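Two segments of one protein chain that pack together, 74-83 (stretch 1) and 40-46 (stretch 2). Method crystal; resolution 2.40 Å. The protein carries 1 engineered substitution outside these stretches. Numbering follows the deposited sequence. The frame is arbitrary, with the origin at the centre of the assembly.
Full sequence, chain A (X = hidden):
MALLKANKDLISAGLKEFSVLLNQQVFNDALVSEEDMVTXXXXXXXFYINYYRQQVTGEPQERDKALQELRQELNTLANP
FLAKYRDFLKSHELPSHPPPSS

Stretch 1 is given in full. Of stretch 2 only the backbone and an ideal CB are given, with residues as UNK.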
# COMPACT_ATOMS: atom_id res chain seq x y z
N LEU A 74 -15.61 -6.03 5.45
CA LEU A 74 -14.27 -6.05 4.87
C LEU A 74 -13.64 -7.41 5.10
O LEU A 74 -12.94 -7.94 4.24
CB LEU A 74 -13.42 -4.94 5.49
CG LEU A 74 -13.86 -3.53 5.12
CD1 LEU A 74 -13.15 -2.52 5.99
CD2 LEU A 74 -13.57 -3.28 3.65
N ASN A 75 -13.90 -7.98 6.27
CA ASN A 75 -13.38 -9.29 6.64
C ASN A 75 -13.99 -10.37 5.76
O ASN A 75 -13.30 -11.31 5.35
CB ASN A 75 -13.69 -9.59 8.10
CG ASN A 75 -13.10 -8.57 9.05
OD1 ASN A 75 -13.31 -8.63 10.26
ND2 ASN A 75 -12.35 -7.62 8.50
N THR A 76 -15.28 -10.25 5.48
CA THR A 76 -15.98 -11.22 4.66
C THR A 76 -15.39 -11.33 3.25
O THR A 76 -15.47 -12.39 2.62
CB THR A 76 -17.49 -10.88 4.56
OG1 THR A 76 -18.02 -10.70 5.88
CG2 THR A 76 -18.25 -11.99 3.86
N LEU A 77 -14.80 -10.24 2.77
CA LEU A 77 -14.17 -10.25 1.45
C LEU A 77 -12.73 -10.72 1.59
O LEU A 77 -12.24 -11.50 0.78
CB LEU A 77 -14.19 -8.85 0.83
CG LEU A 77 -15.49 -8.34 0.20
CD1 LEU A 77 -16.61 -8.35 1.23
CD2 LEU A 77 -15.28 -6.94 -0.33
N ALA A 78 -12.07 -10.24 2.64
CA ALA A 78 -10.68 -10.58 2.92
C ALA A 78 -10.46 -12.06 3.20
O ALA A 78 -9.42 -12.61 2.84
CB ALA A 78 -10.18 -9.75 4.10
N ASN A 79 -11.43 -12.69 3.84
CA ASN A 79 -11.33 -14.11 4.18
C ASN A 79 -11.14 -15.01 2.96
O ASN A 79 -10.27 -15.88 2.96
CB ASN A 79 -12.56 -14.55 4.97
CG ASN A 79 -12.64 -13.91 6.33
OD1 ASN A 79 -11.69 -13.97 7.12
ND2 ASN A 79 -13.77 -13.28 6.63
N PRO A 80 -11.96 -14.82 1.91
CA PRO A 80 -11.80 -15.66 0.72
C PRO A 80 -10.42 -15.40 0.11
O PRO A 80 -9.76 -16.30 -0.39
CB PRO A 80 -12.93 -15.19 -0.18
CG PRO A 80 -13.99 -14.78 0.79
CD PRO A 80 -13.19 -14.02 1.82
N PHE A 81 -10.01 -14.13 0.18
CA PHE A 81 -8.73 -13.67 -0.34
C PHE A 81 -7.59 -14.38 0.37
O PHE A 81 -6.71 -14.96 -0.26
CB PHE A 81 -8.59 -12.16 -0.13
CG PHE A 81 -7.29 -11.58 -0.63
CD1 PHE A 81 -7.12 -11.25 -1.97
CD2 PHE A 81 -6.24 -11.35 0.25
CE1 PHE A 81 -5.92 -10.70 -2.43
CE2 PHE A 81 -5.03 -10.80 -0.19
CZ PHE A 81 -4.88 -10.47 -1.53
N LEU A 82 -7.61 -14.32 1.70
CA LEU A 82 -6.58 -14.97 2.49
C LEU A 82 -6.52 -16.46 2.22
O LEU A 82 -5.44 -17.05 2.15
CB LEU A 82 -6.83 -14.73 3.98
CG LEU A 82 -6.69 -13.30 4.50
CD1 LEU A 82 -7.09 -13.27 5.98
CD2 LEU A 82 -5.26 -12.80 4.31
N ALA A 83 -7.69 -17.08 2.06
CA ALA A 83 -7.78 -18.51 1.80
C ALA A 83 -7.15 -18.87 0.46
O ALA A 83 -6.35 -19.80 0.37
CB ALA A 83 -9.23 -18.96 1.84
N UNK A 40 -0.33 -7.14 5.99
CA UNK A 40 -0.65 -6.25 4.87
C UNK A 40 -2.14 -6.00 4.79
O UNK A 40 -2.59 -4.86 4.85
CB UNK A 40 -0.15 -6.84 3.55
N UNK A 41 -2.92 -7.08 4.68
CA UNK A 41 -4.38 -6.96 4.58
C UNK A 41 -4.99 -6.22 5.77
O UNK A 41 -5.85 -5.36 5.58
CB UNK A 41 -5.01 -8.35 4.47
N UNK A 42 -4.55 -6.52 6.99
CA UNK A 42 -5.11 -5.81 8.13
C UNK A 42 -4.79 -4.32 8.03
O UNK A 42 -5.59 -3.50 8.45
CB UNK A 42 -4.57 -6.39 9.44
N UNK A 43 -3.62 -3.98 7.47
CA UNK A 43 -3.27 -2.57 7.30
C UNK A 43 -4.23 -1.95 6.30
O UNK A 43 -4.71 -0.83 6.48
CB UNK A 43 -1.82 -2.41 6.84
N UNK A 44 -4.54 -2.71 5.25
CA UNK A 44 -5.48 -2.23 4.24
C UNK A 44 -6.86 -2.02 4.86
O UNK A 44 -7.56 -1.09 4.49
CB UNK A 44 -5.56 -3.21 3.07
N UNK A 45 -7.25 -2.89 5.79
CA UNK A 45 -8.56 -2.72 6.43
C UNK A 45 -8.52 -1.57 7.43
O UNK A 45 -9.42 -0.73 7.45
CB UNK A 45 -8.99 -4.01 7.13
N UNK A 46 -7.47 -1.51 8.25
CA UNK A 46 -7.35 -0.41 9.20
C UNK A 46 -7.50 0.86 8.36
O UNK A 46 -8.27 1.76 8.69
CB UNK A 46 -6.03 -0.45 9.97

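Both segments are helical and run nearly antiparallel, at 160°, with axes 11.1 Å apart at closest approach. At that spacing the helices meet through side chains rather than backbone to backbone.

Position 40 has helical backbone angles, and its ideal CB finds nothing of stretch 1 within 5.5 Å. Stretch 1 sets little limit here, and many helix-compatible residues would suit. The residue is Val40, chi1 t, which makes no contact with stretch 1.

At position 41 CA-to-CB points toward stretch 1. The ideal CB lies 4.5 Å from Leu82 CD2, 5.3 Å from Phe81 CE2 and 5.4 Å from Ala78 CB. These side chains are all apolar and offer no polar partner. Valine, isoleucine, leucine or alanine would each be reasonable. The residue is Val41, chi1 t. Its CG1 lies 3.9 Å from Ala78 CB. Its CG2 lies 3.8 Å from Phe81 CE2 and 4.0 Å from Leu82 CD2, so the two methyls meet different neighbours.

Position 42 points sideways, and its CB has no near neighbour in stretch 1. Polar or charged residues would fit, among others. It is Glu42, whose end comes nearer but still makes no contact.

Position 43 is out of reach of stretch 1, which therefore gives no preference. It is Asp43, with OD1 hydrogen-bonded elsewhere in the structure.

Position 44 points sideways, with nothing of stretch 1 within 5.5 Å of its ideal CB. A short side chain would stop well before Phe81, whereas a long apolar or aromatic one could extend to it. The residue is Trp44, chi1 m. Its CZ3 comes 4.5 Å from Phe81 CZ, a light contact at the edge of the tryptophan ring.

Position 45 points toward stretch 1, and its CA is 6.8 Å from the CA of Leu74. The ideal CB is 4.6 Å from Leu74 CD1 and 5.1 Å from Asn75 ND2. Leu74 and Ala78 offer apolar surface, while the Asn75 amide adds a polar margin. A long, flexible apolar side chain suits this; leucine or glutamine is also conceivable. The residue is Met45, with chi1 m and chi2 t. It has the largest covered area of either stretch. SD lies 3.8 Å from Leu74 CB and 3.0 Å from Asn75 ND2, a close approach but not a hydrogen bond. CE reaches Ala78 CB at 3.7 Å, an apolar contact.

Position 46 points away, so stretch 1 sets no preference and many residues would serve, polar ones among them. It is Asn46, without contact to stretch 1.

Stretch 2, residues 40-46: VVEDWMN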
# COMPACT_ATOMS: atom_id res chain seq x y z
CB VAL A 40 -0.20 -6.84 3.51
CG1 VAL A 40 -0.93 -6.15 2.39
CG2 VAL A 40 1.28 -6.66 3.32
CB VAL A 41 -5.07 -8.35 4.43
CG1 VAL A 41 -6.60 -8.19 4.34
CG2 VAL A 41 -4.56 -9.03 3.17
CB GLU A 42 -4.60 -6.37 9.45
CG GLU A 42 -5.74 -6.76 10.41
CD GLU A 42 -6.51 -5.57 10.98
OE1 GLU A 42 -7.53 -5.80 11.67
OE2 GLU A 42 -6.10 -4.42 10.74
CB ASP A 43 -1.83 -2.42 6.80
CG ASP A 43 -0.80 -2.56 7.92
OD1 ASP A 43 0.40 -2.58 7.61
OD2 ASP A 43 -1.20 -2.66 9.10
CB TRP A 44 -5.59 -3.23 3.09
CG TRP A 44 -4.36 -3.31 2.26
CD1 TRP A 44 -3.36 -2.38 2.16
CD2 TRP A 44 -4.02 -4.36 1.34
NE1 TRP A 44 -2.43 -2.78 1.23
CE2 TRP A 44 -2.81 -3.99 0.72
CE3 TRP A 44 -4.63 -5.57 0.98
CZ2 TRP A 44 -2.19 -4.80 -0.25
CZ3 TRP A 44 -4.02 -6.37 0.02
CH2 TRP A 44 -2.81 -5.98 -0.58
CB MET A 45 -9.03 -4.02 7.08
CG MET A 45 -9.39 -5.07 6.05
SD MET A 45 -10.17 -6.55 6.70
CE MET A 45 -8.77 -7.64 6.84
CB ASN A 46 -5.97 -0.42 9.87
CG ASN A 46 -5.85 -1.50 10.94
OD1 ASN A 46 -4.78 -1.73 11.50
ND2 ASN A 46 -6.96 -2.17 11.23
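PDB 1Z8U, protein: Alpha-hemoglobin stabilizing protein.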